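Local coordinates for putative carbohydrate-active enzyme (Uncultured organism, PDB 5WH8), which probably hydrolyses O-glycosidic bonds of cellulose, as the glycoside hydrolase family 5 cellulase module of a longer multi-modular protein, at residues E145-P150 against K161-A166; V170-K173 against I179-C182; G239-S244 against P277-A282; I266-W271 against R305-P310; G38-P43 against N78-K83. All blocks are in the same frame, centred on the assembly; numbering follows the deposited sequence.

Contact 1 of 5, residues E145-P150 against K161-A166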
# COMPACT_ATOMS: atom_id res chain seq x y z
N GLU A 145 3.59 -4.18 -4.53
CA GLU A 145 4.54 -3.65 -3.55
C GLU A 145 5.48 -4.79 -3.14
O GLU A 145 5.11 -5.66 -2.35
CB GLU A 145 3.78 -3.06 -2.34
CG GLU A 145 4.69 -2.47 -1.26
CD GLU A 145 3.95 -1.76 -0.14
OE1 GLU A 145 2.70 -1.83 -0.09
OE2 GLU A 145 4.63 -1.16 0.73
N ILE A 146 6.69 -4.81 -3.72
CA ILE A 146 7.52 -6.01 -3.73
C ILE A 146 8.32 -6.26 -2.42
O ILE A 146 8.80 -7.39 -2.23
CB ILE A 146 8.49 -5.99 -4.98
CG1 ILE A 146 9.33 -4.70 -5.03
CG2 ILE A 146 7.69 -6.17 -6.27
CD1 ILE A 146 10.53 -4.77 -6.02
N CYS A 147 8.46 -5.25 -1.55
CA CYS A 147 9.12 -5.41 -0.23
C CYS A 147 8.82 -4.24 0.73
O CYS A 147 9.52 -3.23 0.74
CB CYS A 147 10.65 -5.57 -0.38
SG CYS A 147 11.49 -4.33 -1.39
N ASN A 148 7.81 -4.42 1.57
CA ASN A 148 7.34 -3.41 2.53
C ASN A 148 8.39 -2.45 3.15
O ASN A 148 8.43 -1.25 2.82
CB ASN A 148 6.60 -4.16 3.65
CG ASN A 148 6.22 -3.28 4.83
OD1 ASN A 148 5.60 -2.24 4.67
ND2 ASN A 148 6.58 -3.72 6.04
N GLU A 149 9.19 -2.97 4.07
CA GLU A 149 10.17 -2.18 4.84
C GLU A 149 11.52 -2.88 4.98
O GLU A 149 11.77 -3.56 5.99
CB GLU A 149 9.65 -1.83 6.25
CG GLU A 149 8.58 -0.74 6.21
CD GLU A 149 8.05 -0.37 7.58
OE1 GLU A 149 8.48 -0.96 8.60
OE2 GLU A 149 7.18 0.52 7.67
N PRO A 150 12.40 -2.74 3.98
CA PRO A 150 13.79 -3.15 4.17
C PRO A 150 14.35 -2.46 5.41
O PRO A 150 14.05 -1.29 5.63
CB PRO A 150 14.49 -2.68 2.88
CG PRO A 150 13.38 -2.61 1.87
CD PRO A 150 12.20 -2.10 2.67
N LYS A 161 18.22 -2.76 -4.26
CA LYS A 161 18.24 -2.68 -5.73
C LYS A 161 18.51 -4.07 -6.34
O LYS A 161 17.89 -4.43 -7.35
CB LYS A 161 19.27 -1.64 -6.19
CG LYS A 161 19.28 -1.32 -7.67
CD LYS A 161 20.14 -0.10 -7.94
CE LYS A 161 20.08 0.35 -9.39
NZ LYS A 161 20.98 -0.44 -10.24
N GLU A 162 19.39 -4.85 -5.73
CA GLU A 162 19.65 -6.20 -6.23
C GLU A 162 18.43 -7.11 -6.06
O GLU A 162 18.12 -7.91 -6.94
CB GLU A 162 20.88 -6.80 -5.54
CG GLU A 162 22.15 -6.11 -6.06
CD GLU A 162 23.45 -6.67 -5.51
OE1 GLU A 162 23.51 -7.05 -4.32
OE2 GLU A 162 24.44 -6.72 -6.28
N TYR A 163 17.71 -6.98 -4.95
CA TYR A 163 16.44 -7.69 -4.77
C TYR A 163 15.46 -7.32 -5.87
O TYR A 163 14.85 -8.20 -6.48
CB TYR A 163 15.83 -7.38 -3.39
CG TYR A 163 14.40 -7.87 -3.21
CD1 TYR A 163 14.14 -9.19 -2.89
CD2 TYR A 163 13.31 -7.02 -3.39
CE1 TYR A 163 12.85 -9.66 -2.73
CE2 TYR A 163 12.01 -7.48 -3.24
CZ TYR A 163 11.79 -8.79 -2.92
OH TYR A 163 10.51 -9.30 -2.78
N ALA A 164 15.29 -6.02 -6.10
CA ALA A 164 14.34 -5.54 -7.10
C ALA A 164 14.73 -6.01 -8.50
O ALA A 164 13.86 -6.32 -9.32
CB ALA A 164 14.25 -4.03 -7.05
N GLU A 165 16.02 -6.05 -8.79
CA GLU A 165 16.48 -6.49 -10.11
C GLU A 165 16.32 -8.01 -10.29
O GLU A 165 16.38 -8.51 -11.42
CB GLU A 165 17.92 -6.00 -10.33
CG GLU A 165 17.96 -4.49 -10.56
CD GLU A 165 19.35 -3.89 -10.63
OE1 GLU A 165 20.34 -4.56 -10.28
OE2 GLU A 165 19.44 -2.70 -11.01
N ALA A 166 16.08 -8.74 -9.19
CA ALA A 166 15.71 -10.17 -9.25
C ALA A 166 14.21 -10.36 -9.46
O ALA A 166 13.78 -11.20 -10.27
CB ALA A 166 16.16 -10.89 -7.95
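Ile-146 and Cys-147 lie in the loop that leaves strand 142-145 of the TIM barrel, and both meet Tyr-163 on helix 157-172, the helix that follows this strand. Tyr-163 carries the contact. With CG anti to the backbone N (chi1 170°), its ring leaves the helix toward the loop, and OH donates to the backbone O of Ile-146 at 2.6 Å. The bond is fairly straight at the acceptor, with a C=O...donor angle of 152°, though the donor is tilted from the carbonyl plane. Tyrosine suits this place because a long apolar ring brings one hydroxyl to a buried carbonyl. Cys-147 approaches the same ring obliquely, its SG 3.7 Å from Tyr-163 CE2 in a sulfur-aromatic contact. Beside it, Ile-146 CD1 reaches Ala-164 CB at 3.9 Å, where a methyl group leaves room for the branched chain. Further on, Asn-148, Glu-149 and Pro-150 match the NEP signature of family 5, whose glutamate acts as acid/base in relatives; Arg-64 and Val-110 bind the Asn-148 amide. Helix 122-135 packs against the contact through Trp-129, which touches both Ile-146 and Tyr-163, while strand 103-109 lies beside Glu-145 and Asn-148.

Contact 2 of 5, residues V170-K173 against I179-C182. With EDO (1,2-ethanediol), chain B.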
# COMPACT_ATOMS: atom_id res chain seq x y z
N VAL A 170 10.82 -10.93 -13.23
CA VAL A 170 9.88 -12.03 -13.07
C VAL A 170 8.44 -11.51 -13.21
O VAL A 170 7.59 -12.16 -13.81
CB VAL A 170 10.07 -12.73 -11.72
CG1 VAL A 170 8.97 -13.73 -11.44
CG2 VAL A 170 11.45 -13.40 -11.66
N ILE A 171 8.19 -10.34 -12.65
CA ILE A 171 6.88 -9.71 -12.79
C ILE A 171 6.63 -9.24 -14.24
O ILE A 171 5.58 -9.50 -14.82
CB ILE A 171 6.75 -8.52 -11.80
CG1 ILE A 171 6.68 -9.04 -10.37
CG2 ILE A 171 5.55 -7.63 -12.17
CD1 ILE A 171 6.67 -7.91 -9.30
N ARG A 172 7.61 -8.56 -14.81
CA ARG A 172 7.42 -7.89 -16.09
C ARG A 172 7.35 -8.86 -17.27
O ARG A 172 6.78 -8.53 -18.30
CB ARG A 172 8.53 -6.85 -16.30
CG ARG A 172 8.41 -5.63 -15.37
CD ARG A 172 7.28 -4.71 -15.85
NE ARG A 172 6.75 -3.74 -14.88
CZ ARG A 172 7.22 -2.51 -14.69
NH1 ARG A 172 8.30 -2.08 -15.34
NH2 ARG A 172 6.62 -1.73 -13.80
N LYS A 173 7.88 -10.07 -17.11
CA LYS A 173 7.73 -11.06 -18.19
C LYS A 173 6.25 -11.48 -18.34
O LYS A 173 5.83 -11.89 -19.41
CB LYS A 173 8.61 -12.28 -17.96
CG LYS A 173 8.14 -13.26 -16.93
CD LYS A 173 8.94 -14.54 -16.99
CE LYS A 173 8.66 -15.43 -15.80
NZ LYS A 173 7.34 -16.09 -15.90
N ILE A 179 2.03 -0.98 -12.24
CA ILE A 179 2.94 -0.25 -11.33
C ILE A 179 3.54 -1.16 -10.27
O ILE A 179 2.84 -1.97 -9.64
CB ILE A 179 2.22 0.92 -10.64
CG1 ILE A 179 1.70 1.89 -11.70
CG2 ILE A 179 3.16 1.63 -9.62
CD1 ILE A 179 0.99 3.10 -11.16
N ILE A 180 4.86 -1.05 -10.13
CA ILE A 180 5.62 -1.72 -9.07
C ILE A 180 6.10 -0.65 -8.11
O ILE A 180 6.60 0.41 -8.53
CB ILE A 180 6.83 -2.51 -9.64
CG1 ILE A 180 6.29 -3.67 -10.49
CG2 ILE A 180 7.73 -3.03 -8.53
CD1 ILE A 180 7.33 -4.39 -11.32
N ILE A 181 5.89 -0.88 -6.81
CA ILE A 181 6.30 0.06 -5.75
C ILE A 181 7.42 -0.61 -4.97
O ILE A 181 7.22 -1.70 -4.43
CB ILE A 181 5.14 0.43 -4.78
CG1 ILE A 181 3.88 0.86 -5.52
CG2 ILE A 181 5.61 1.55 -3.79
CD1 ILE A 181 2.62 1.00 -4.66
N CYS A 182 8.57 0.05 -4.92
CA CYS A 182 9.79 -0.53 -4.35
C CYS A 182 10.17 0.10 -3.03
O CYS A 182 10.37 1.32 -2.96
CB CYS A 182 10.95 -0.36 -5.33
SG CYS A 182 12.51 -1.18 -4.79
C1 EDO B . -1.79 -0.10 -12.23
O1 EDO B . -0.77 -0.76 -11.50
C2 EDO B . -2.85 0.39 -11.28
O2 EDO B . -3.93 0.90 -12.05
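Ile-180 CD1 is the atom on which this contact turns, for both Ile-171 and Arg-172 close on it. Ile-171 and Ile-180 reach toward each other tip to tip, and CG2 of Ile-171 comes within 3.8 Å of Ile-180 CD1. Arg-172 arrives from the opposite direction to Ile-180 and lays one face of its guanidinium over the methyl, with NE 3.7 Å from Ile-180 CD1. A turn about the CB-CG bond (chi2 -75°) makes this possible, bringing the arginine chain back toward the strand. The flat face, which carries no N-H, thus packs on the methyl while the N-H groups stay at the rim: NH1 binds the backbone O of Asp-202 and NH2 that of Lys-178, bonds that help fix the rotation of the plane. The two segments belong to the beta-alpha-beta unit of strand 142-145, helix 157-172 and strand 180-182, and the contact lies where the helix returns to its second strand. Beta-branched isoleucine is at home in the strand at Ile-180, and Ile-171 gives the helix a bulky apolar side chain for the layer between helix and barrel. Further out, Ile-146 and Ile-168 touch Ile-180, and Trp-129 and Ser-133 of helix 122-135 touch Ile-171. The strand is held by backbone bonds from Ile-180 to Met-205 and from Ile-181 to Tyr-144. At its start, Ile-179 N donates to O1 of a 1,2-ethanediol at 2.9 Å (N-H...O 155°), a molecule probably from the crystallisation liquor that also bonds to Val-142 O and Leu-14 N.

Contact 3 of 5, residues G239-S244 against P277-A282. With EDO (1,2-ethanediol), chain M; EDO (1,2-ethanediol), chain L.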
# COMPACT_ATOMS: atom_id res chain seq x y z
N GLY A 239 1.06 6.08 9.98
CA GLY A 239 0.25 6.06 11.19
C GLY A 239 0.15 7.40 11.87
O GLY A 239 0.94 8.33 11.62
N THR A 240 -0.82 7.50 12.76
CA THR A 240 -1.07 8.71 13.54
C THR A 240 -0.37 8.66 14.90
O THR A 240 -0.48 9.58 15.69
CB THR A 240 -2.57 8.88 13.78
OG1 THR A 240 -3.05 7.70 14.44
CG2 THR A 240 -3.32 9.07 12.48
N THR A 241 0.30 7.54 15.16
CA THR A 241 0.98 7.26 16.42
C THR A 241 2.49 7.33 16.23
O THR A 241 2.99 7.62 15.13
CB THR A 241 0.59 5.86 16.91
OG1 THR A 241 0.95 4.93 15.88
CG2 THR A 241 -0.88 5.76 17.21
N GLN A 242 3.25 7.06 17.29
CA GLN A 242 4.63 6.67 17.13
C GLN A 242 4.73 5.36 16.32
O GLN A 242 3.75 4.61 16.15
CB GLN A 242 5.31 6.52 18.50
CG GLN A 242 5.38 7.83 19.28
CD GLN A 242 6.14 7.69 20.57
OE1 GLN A 242 5.58 7.89 21.67
NE2 GLN A 242 7.40 7.36 20.48
N ALA A 243 5.93 5.07 15.84
CA ALA A 243 6.14 3.95 14.93
C ALA A 243 5.77 2.55 15.44
O ALA A 243 5.59 1.63 14.64
CB ALA A 243 7.59 3.96 14.46
N SER A 244 5.67 2.36 16.76
CA SER A 244 5.23 1.08 17.33
C SER A 244 3.77 0.78 17.06
O SER A 244 3.34 -0.36 17.20
CB SER A 244 5.44 1.09 18.83
OG SER A 244 4.65 2.12 19.40
N PRO A 277 -6.46 -3.74 20.14
CA PRO A 277 -6.54 -2.64 21.09
C PRO A 277 -5.22 -1.86 21.19
O PRO A 277 -4.55 -1.82 22.22
CB PRO A 277 -6.90 -3.34 22.43
CG PRO A 277 -6.43 -4.71 22.28
CD PRO A 277 -6.45 -5.06 20.81
N GLU A 278 -4.86 -1.22 20.08
CA GLU A 278 -3.73 -0.29 20.03
C GLU A 278 -4.21 0.96 19.29
O GLU A 278 -5.10 0.88 18.44
CB GLU A 278 -2.50 -0.89 19.32
CG GLU A 278 -2.77 -1.34 17.87
CD GLU A 278 -1.64 -2.15 17.25
OE1 GLU A 278 -0.73 -2.59 17.99
OE2 GLU A 278 -1.67 -2.37 16.02
N SER A 279 -3.63 2.12 19.60
CA SER A 279 -4.25 3.37 19.17
C SER A 279 -4.18 3.61 17.66
O SER A 279 -4.99 4.42 17.16
CB SER A 279 -3.62 4.55 19.90
OG SER A 279 -2.24 4.54 19.76
N SER A 280 -3.28 2.95 16.92
CA SER A 280 -3.24 3.12 15.45
C SER A 280 -4.35 2.32 14.75
O SER A 280 -4.69 2.60 13.59
CB SER A 280 -1.88 2.71 14.88
OG SER A 280 -1.64 1.32 14.98
N ALA A 281 -4.94 1.36 15.46
CA ALA A 281 -6.04 0.56 14.88
C ALA A 281 -7.25 1.46 14.67
O ALA A 281 -7.63 2.20 15.58
CB ALA A 281 -6.38 -0.62 15.80
N ALA A 282 -7.86 1.39 13.48
CA ALA A 282 -8.93 2.31 13.09
C ALA A 282 -10.32 1.91 13.62
O ALA A 282 -11.24 2.74 13.62
CB ALA A 282 -8.96 2.43 11.56
C1 EDO M . 1.62 -2.97 14.72
O1 EDO M . 0.45 -2.15 14.87
C2 EDO M . 1.89 -3.91 15.91
O2 EDO M . 0.69 -4.49 16.45
C1 EDO L . 3.48 -0.96 11.66
O1 EDO L . 3.39 -0.41 12.99
C2 EDO L . 4.35 -2.20 11.74
O2 EDO L . 5.16 -2.28 10.54
O HOH W 1 1.52 -1.57 19.07
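Thr-241 sets its side chain against Ser-279 and Ser-280, and its two branches divide the work. From CB, the hydroxyl OG1 stands between the backbone N and the carbonyl carbon (chi1 57°), which turns it back to donate to the O of Gln-242 at 2.8 Å. The same oxygen passes 3.7 Å from Ser-280 CB. The methyl CG2 goes the other way and presses on Ser-279 OG, a tight approach of 3.1 Å, with the backbone N of Ser-280 next to it. Threonine suits the place because one branch ties down its own loop while the other fills the space beside the facing turn. That turn, type I from Glu-278 to Ala-281, is closed by Ala-281 N bonding Glu-278 O at 3.0 Å. Small serines fit here and bond onward, Ser-279 OG to Gly-247 O and Ser-280 OG to Gly-245 O. A water bridges the loops, donating to Ser-244 O at 2.9 Å and to Glu-278 OE1 at 2.7 Å. The two loops follow the seventh and eighth strands at the C-terminal end of the TIM barrel, the end where family 5 enzymes have their substrate cleft.

Contact 4 of 5, residues I266-W271 against R305-P310. With EDO (1,2-ethanediol), chain D; EDO (1,2-ethanediol), chain I; EDO (1,2-ethanediol), chain M.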
# COMPACT_ATOMS: atom_id res chain seq x y z
N ILE A 266 0.69 13.20 -3.49
CA ILE A 266 1.23 11.91 -3.08
C ILE A 266 0.11 11.07 -2.43
O ILE A 266 -0.56 11.53 -1.50
CB ILE A 266 2.42 12.09 -2.10
CG1 ILE A 266 3.61 12.68 -2.87
CG2 ILE A 266 2.83 10.78 -1.42
CD1 ILE A 266 4.76 13.11 -1.99
N SER A 267 -0.06 9.85 -2.95
CA SER A 267 -1.06 8.92 -2.45
C SER A 267 -0.67 8.37 -1.08
O SER A 267 0.53 8.22 -0.77
CB SER A 267 -1.26 7.75 -3.43
OG SER A 267 -1.80 8.19 -4.68
N TRP A 268 -1.70 8.04 -0.28
CA TRP A 268 -1.49 7.58 1.10
C TRP A 268 -2.44 6.47 1.53
O TRP A 268 -3.58 6.39 1.06
CB TRP A 268 -1.58 8.76 2.08
CG TRP A 268 -2.80 9.61 2.21
CD1 TRP A 268 -2.92 10.91 1.79
CD2 TRP A 268 -4.02 9.31 2.92
NE1 TRP A 268 -4.13 11.42 2.16
CE2 TRP A 268 -4.83 10.47 2.85
CE3 TRP A 268 -4.52 8.18 3.59
CZ2 TRP A 268 -6.08 10.54 3.44
CZ3 TRP A 268 -5.77 8.24 4.14
CH2 TRP A 268 -6.54 9.41 4.08
N VAL A 269 -1.91 5.60 2.40
CA VAL A 269 -2.60 4.42 2.90
C VAL A 269 -2.34 4.34 4.42
O VAL A 269 -1.20 4.25 4.84
CB VAL A 269 -2.10 3.15 2.21
CG1 VAL A 269 -2.85 1.94 2.71
CG2 VAL A 269 -2.22 3.27 0.67
N ASN A 270 -3.40 4.37 5.21
CA ASN A 270 -3.29 4.38 6.68
C ASN A 270 -3.21 2.99 7.32
O ASN A 270 -4.00 2.09 6.97
CB ASN A 270 -4.49 5.14 7.29
CG ASN A 270 -4.49 5.17 8.80
OD1 ASN A 270 -5.36 4.59 9.44
ND2 ASN A 270 -3.52 5.86 9.39
N TRP A 271 -2.30 2.84 8.27
CA TRP A 271 -2.20 1.66 9.15
C TRP A 271 -3.03 1.87 10.43
O TRP A 271 -2.72 2.80 11.18
CB TRP A 271 -0.74 1.43 9.53
CG TRP A 271 -0.52 0.16 10.30
CD1 TRP A 271 -0.55 0.02 11.65
CD2 TRP A 271 -0.20 -1.13 9.76
NE1 TRP A 271 -0.28 -1.29 11.99
CE2 TRP A 271 -0.08 -2.01 10.84
CE3 TRP A 271 -0.04 -1.62 8.46
CZ2 TRP A 271 0.20 -3.36 10.67
CZ3 TRP A 271 0.24 -2.96 8.29
CH2 TRP A 271 0.38 -3.81 9.39
N ARG A 305 -12.54 10.99 8.49
CA ARG A 305 -12.82 12.39 8.16
C ARG A 305 -11.92 12.91 7.02
O ARG A 305 -12.41 13.61 6.12
CB ARG A 305 -12.67 13.25 9.42
CG ARG A 305 -13.16 14.66 9.26
CD ARG A 305 -13.54 15.26 10.60
NE ARG A 305 -13.97 16.64 10.43
CZ ARG A 305 -14.43 17.42 11.40
NH1 ARG A 305 -14.51 16.95 12.65
NH2 ARG A 305 -14.79 18.66 11.13
N LYS A 306 -10.63 12.55 7.02
CA LYS A 306 -9.74 12.93 5.90
C LYS A 306 -10.19 12.28 4.57
O LYS A 306 -10.14 12.89 3.50
CB LYS A 306 -8.29 12.54 6.16
CG LYS A 306 -7.60 13.24 7.34
CD LYS A 306 -7.51 14.76 7.12
CE LYS A 306 -6.79 15.44 8.30
NZ LYS A 306 -7.08 16.87 8.38
N LEU A 307 -10.61 11.02 4.64
CA LEU A 307 -11.10 10.30 3.47
C LEU A 307 -12.39 10.88 2.88
O LEU A 307 -12.70 10.64 1.71
CB LEU A 307 -11.34 8.83 3.84
CG LEU A 307 -10.12 7.97 4.10
CD1 LEU A 307 -10.48 6.67 4.82
CD2 LEU A 307 -9.37 7.64 2.79
N SER A 308 -13.14 11.63 3.69
CA SER A 308 -14.43 12.16 3.26
C SER A 308 -14.30 13.44 2.45
O SER A 308 -15.29 13.96 1.96
CB SER A 308 -15.33 12.41 4.47
OG SER A 308 -15.00 13.64 5.11
N GLN A 309 -13.07 13.95 2.32
CA GLN A 309 -12.85 15.16 1.52
C GLN A 309 -13.10 14.88 0.04
O GLN A 309 -13.13 13.72 -0.39
CB GLN A 309 -11.42 15.69 1.72
CG GLN A 309 -11.06 16.02 3.17
CD GLN A 309 -12.07 16.91 3.87
OE1 GLN A 309 -12.46 17.96 3.37
NE2 GLN A 309 -12.50 16.48 5.05
N PRO A 310 -13.32 15.94 -0.75
CA PRO A 310 -13.47 15.74 -2.20
C PRO A 310 -12.32 14.92 -2.79
O PRO A 310 -11.17 15.06 -2.37
CB PRO A 310 -13.45 17.17 -2.75
CG PRO A 310 -13.97 18.00 -1.62
CD PRO A 310 -13.47 17.35 -0.37
C1 EDO D . -7.30 15.18 2.45
O1 EDO D . -7.04 16.22 1.48
C2 EDO D . -5.99 14.53 2.87
O2 EDO D . -5.30 14.01 1.72
C1 EDO I . -4.62 18.92 6.99
O1 EDO I . -5.58 19.68 7.74
C2 EDO I . -5.19 17.86 6.02
O2 EDO I . -6.49 18.14 5.47
C1 EDO M . 1.62 -2.97 14.72
O1 EDO M . 0.45 -2.15 14.87
C2 EDO M . 1.89 -3.91 15.91
O2 EDO M . 0.69 -4.49 16.45
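The backbones of Trp-268, in strand 268-273, and Leu-307, near the end of helix 298-307, stay well apart, their CA atoms 10.3 Å from each other, so long side chains must span the gap. Trp-268 does most of this. Its CG stands between the backbone N and the carbonyl carbon (chi1 59°), carrying the indole out toward the helix. The side chains of Leu-307 and Trp-268 cross obliquely, Leu-307 CD2 coming within 3.6 Å of Trp-268 CH2. Next to it Lys-306 offers only the root of its chain, CB lying 4.0 Å from Trp-268 CZ2. The lysine bends and leads its charge away to Asn-255 OD1, an arrangement that puts aliphatic carbon against the indole and the ammonium outside. A large flat tryptophan suits the wide layer between strand and helix, and in the crystal its NE1 donates in the ring plane to O2 of a 1,2-ethanediol, probably from the crystallisation liquor, at 2.9 Å and nearly straight at 171°. Next to the contact, Arg-305 O gathers three donors, Ser-308 N, Ser-308 OG at 2.8 Å and Gln-309 NE2 at 3.1 Å. Further on the chain reaches Cys-316, whose disulfide with Cys-25 joins it to the N-terminal part. In the barrel, Trp-268 bonds through its backbone to Gly-33 of strand 32-36 and to Leu-31 just before it, its ring meets Phe-238 of strand 233-239 at about 90°, and Met-258 and Met-261 of helix 251-263 pack on it.

Contact 5 of 5, residues G38-P43 against N78-K83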
# COMPACT_ATOMS: atom_id res chain seq x y z
N GLY A 38 -1.94 -7.67 9.85
CA GLY A 38 -1.59 -9.02 9.41
C GLY A 38 -2.83 -9.83 9.02
O GLY A 38 -3.75 -9.96 9.80
N LEU A 39 -2.86 -10.36 7.79
CA LEU A 39 -4.06 -11.09 7.33
C LEU A 39 -4.35 -12.34 8.18
O LEU A 39 -5.52 -12.62 8.48
CB LEU A 39 -3.91 -11.47 5.85
CG LEU A 39 -3.76 -10.27 4.91
CD1 LEU A 39 -3.31 -10.70 3.53
CD2 LEU A 39 -5.05 -9.43 4.82
N ALA A 40 -3.31 -13.07 8.58
CA ALA A 40 -3.50 -14.27 9.39
C ALA A 40 -3.95 -13.94 10.82
O ALA A 40 -4.43 -14.81 11.57
CB ALA A 40 -2.20 -15.07 9.43
N TRP A 41 -3.82 -12.68 11.20
CA TRP A 41 -4.12 -12.26 12.55
C TRP A 41 -5.53 -11.69 12.73
O TRP A 41 -6.12 -11.79 13.81
CB TRP A 41 -3.09 -11.23 13.01
CG TRP A 41 -1.68 -11.73 12.98
CD1 TRP A 41 -1.27 -13.04 13.00
CD2 TRP A 41 -0.49 -10.94 12.93
NE1 TRP A 41 0.11 -13.10 12.97
CE2 TRP A 41 0.61 -11.83 12.91
CE3 TRP A 41 -0.25 -9.56 12.87
CZ2 TRP A 41 1.92 -11.38 12.86
CZ3 TRP A 41 1.06 -9.12 12.80
CH2 TRP A 41 2.13 -10.03 12.82
N PHE A 42 -6.07 -11.06 11.67
CA PHE A 42 -7.40 -10.42 11.72
C PHE A 42 -8.27 -10.81 10.52
O PHE A 42 -8.91 -9.96 9.91
CB PHE A 42 -7.25 -8.89 11.77
CG PHE A 42 -6.51 -8.43 12.98
CD1 PHE A 42 -7.16 -8.26 14.18
CD2 PHE A 42 -5.14 -8.24 12.93
CE1 PHE A 42 -6.47 -7.89 15.30
CE2 PHE A 42 -4.45 -7.88 14.04
CZ PHE A 42 -5.10 -7.71 15.24
N PRO A 43 -8.34 -12.12 10.21
CA PRO A 43 -9.10 -12.47 9.00
C PRO A 43 -10.58 -12.08 9.02
O PRO A 43 -11.12 -11.86 7.96
CB PRO A 43 -8.96 -14.00 8.93
CG PRO A 43 -8.68 -14.42 10.33
CD PRO A 43 -7.85 -13.31 10.92
N ASN A 78 4.00 -21.66 6.74
CA ASN A 78 3.03 -22.78 6.69
C ASN A 78 2.42 -23.04 8.07
O ASN A 78 2.15 -24.19 8.44
CB ASN A 78 3.69 -24.06 6.14
CG ASN A 78 3.92 -24.01 4.64
OD1 ASN A 78 3.07 -23.55 3.87
ND2 ASN A 78 5.07 -24.52 4.21
N GLN A 79 2.19 -21.98 8.84
CA GLN A 79 1.48 -22.10 10.11
C GLN A 79 -0.01 -21.80 10.06
O GLN A 79 -0.75 -22.26 10.93
CB GLN A 79 2.12 -21.17 11.15
CG GLN A 79 3.45 -21.67 11.64
CD GLN A 79 4.18 -20.66 12.48
OE1 GLN A 79 4.17 -19.47 12.17
NE2 GLN A 79 4.78 -21.12 13.56
N TRP A 80 -0.46 -21.01 9.07
CA TRP A 80 -1.86 -20.63 8.97
C TRP A 80 -2.51 -21.24 7.72
O TRP A 80 -3.49 -21.99 7.83
CB TRP A 80 -1.96 -19.10 8.96
CG TRP A 80 -3.36 -18.53 8.86
CD1 TRP A 80 -4.38 -18.70 9.73
CD2 TRP A 80 -3.85 -17.67 7.83
NE1 TRP A 80 -5.49 -18.00 9.32
CE2 TRP A 80 -5.19 -17.35 8.15
CE3 TRP A 80 -3.29 -17.13 6.67
CZ2 TRP A 80 -5.97 -16.52 7.35
CZ3 TRP A 80 -4.08 -16.30 5.87
CH2 TRP A 80 -5.41 -16.02 6.22
N LYS A 81 -1.95 -20.94 6.55
CA LYS A 81 -2.31 -21.56 5.27
C LYS A 81 -1.07 -22.02 4.51
O LYS A 81 -0.03 -21.41 4.63
CB LYS A 81 -3.10 -20.57 4.39
CG LYS A 81 -4.50 -20.29 4.87
CD LYS A 81 -5.19 -19.32 3.91
CE LYS A 81 -6.55 -18.94 4.41
NZ LYS A 81 -7.56 -20.02 4.20
N SER A 82 -1.18 -23.08 3.69
CA SER A 82 -0.12 -23.40 2.72
C SER A 82 0.11 -22.20 1.79
O SER A 82 -0.80 -21.40 1.58
CB SER A 82 -0.49 -24.63 1.88
OG SER A 82 -1.42 -24.28 0.88
N LYS A 83 1.32 -22.08 1.25
CA LYS A 83 1.67 -20.96 0.37
C LYS A 83 0.71 -20.80 -0.82
O LYS A 83 0.28 -19.68 -1.13
CB LYS A 83 3.12 -21.13 -0.12
CG LYS A 83 4.12 -20.99 1.02
CD LYS A 83 5.53 -21.37 0.64
CE LYS A 83 6.41 -21.42 1.90
NZ LYS A 83 7.82 -21.82 1.60
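Ala-40 and Trp-80 bring two loops together, with their CA atoms 6.6 Å apart, and residues 39-41 take helical angles without the regular helical bonds. These loops follow the first and second strands of the TIM barrel, 32-36 and 62-68. A chi1 of 180° turns the Trp-80 indole away from its own backbone N and across to residues 38-43. Ala-40 lies over one face, its CA 3.7 Å from the centroid of the six-membered ring and only 9° off the normal, a CH-pi contact. Its CB continues over the indole to 3.5 Å from Trp-80 CD2. Alanine suits this spot because its single methyl lets the backbone CA itself settle on the ring face. Beyond the benzo edge, on the same side as Ala-40, Pro-43 CB approaches obliquely, 4.2 Å from Trp-80 CZ2, its rigid ring adding apolar surface. The opposite face is covered toward the rim by Lys-81 CG, 3.8 Å above the plane, and the rings of Tyr-86 and Tyr-89 meet Trp-80 edge-to-face. A pentaethylene glycol, probably from the crystallisation liquor, lies about 4 Å from the Trp-80 side chain and bonds to Lys-81 NZ. The Ala-40 turn is drawn together by Gly-38 O, which accepts from both Trp-41 N and Phe-42 N. Where the other loop enters helix 83-100, Ser-82 is the N-cap, its OG bonding to Asp-85 N.

All five contacts belong to one eight-stranded parallel barrel. Contact 5 comes first along the chain, joining the loops after strands 32-36 and 62-68. Contacts 1 and 2 follow in series, share helix 157-172 and touch, with centres about 10 Å apart; Ile-146 CG2 of contact 1 packs on Ile-171 CD1 of contact 2. Contacts 3 and 4 cross along the chain, have centres about 16 Å apart, and also touch, Ser-280 against Trp-271, around a shared ethanediol. Contacts 1 and 4 lie on opposite sides of the chain's centre, their own centres about 26 Å apart. Contacts 2 and 4 thus pack a helix on a barrel strand, contact 1 a loop on a helix, and contacts 3 and 5 pair loops that follow neighbouring strands.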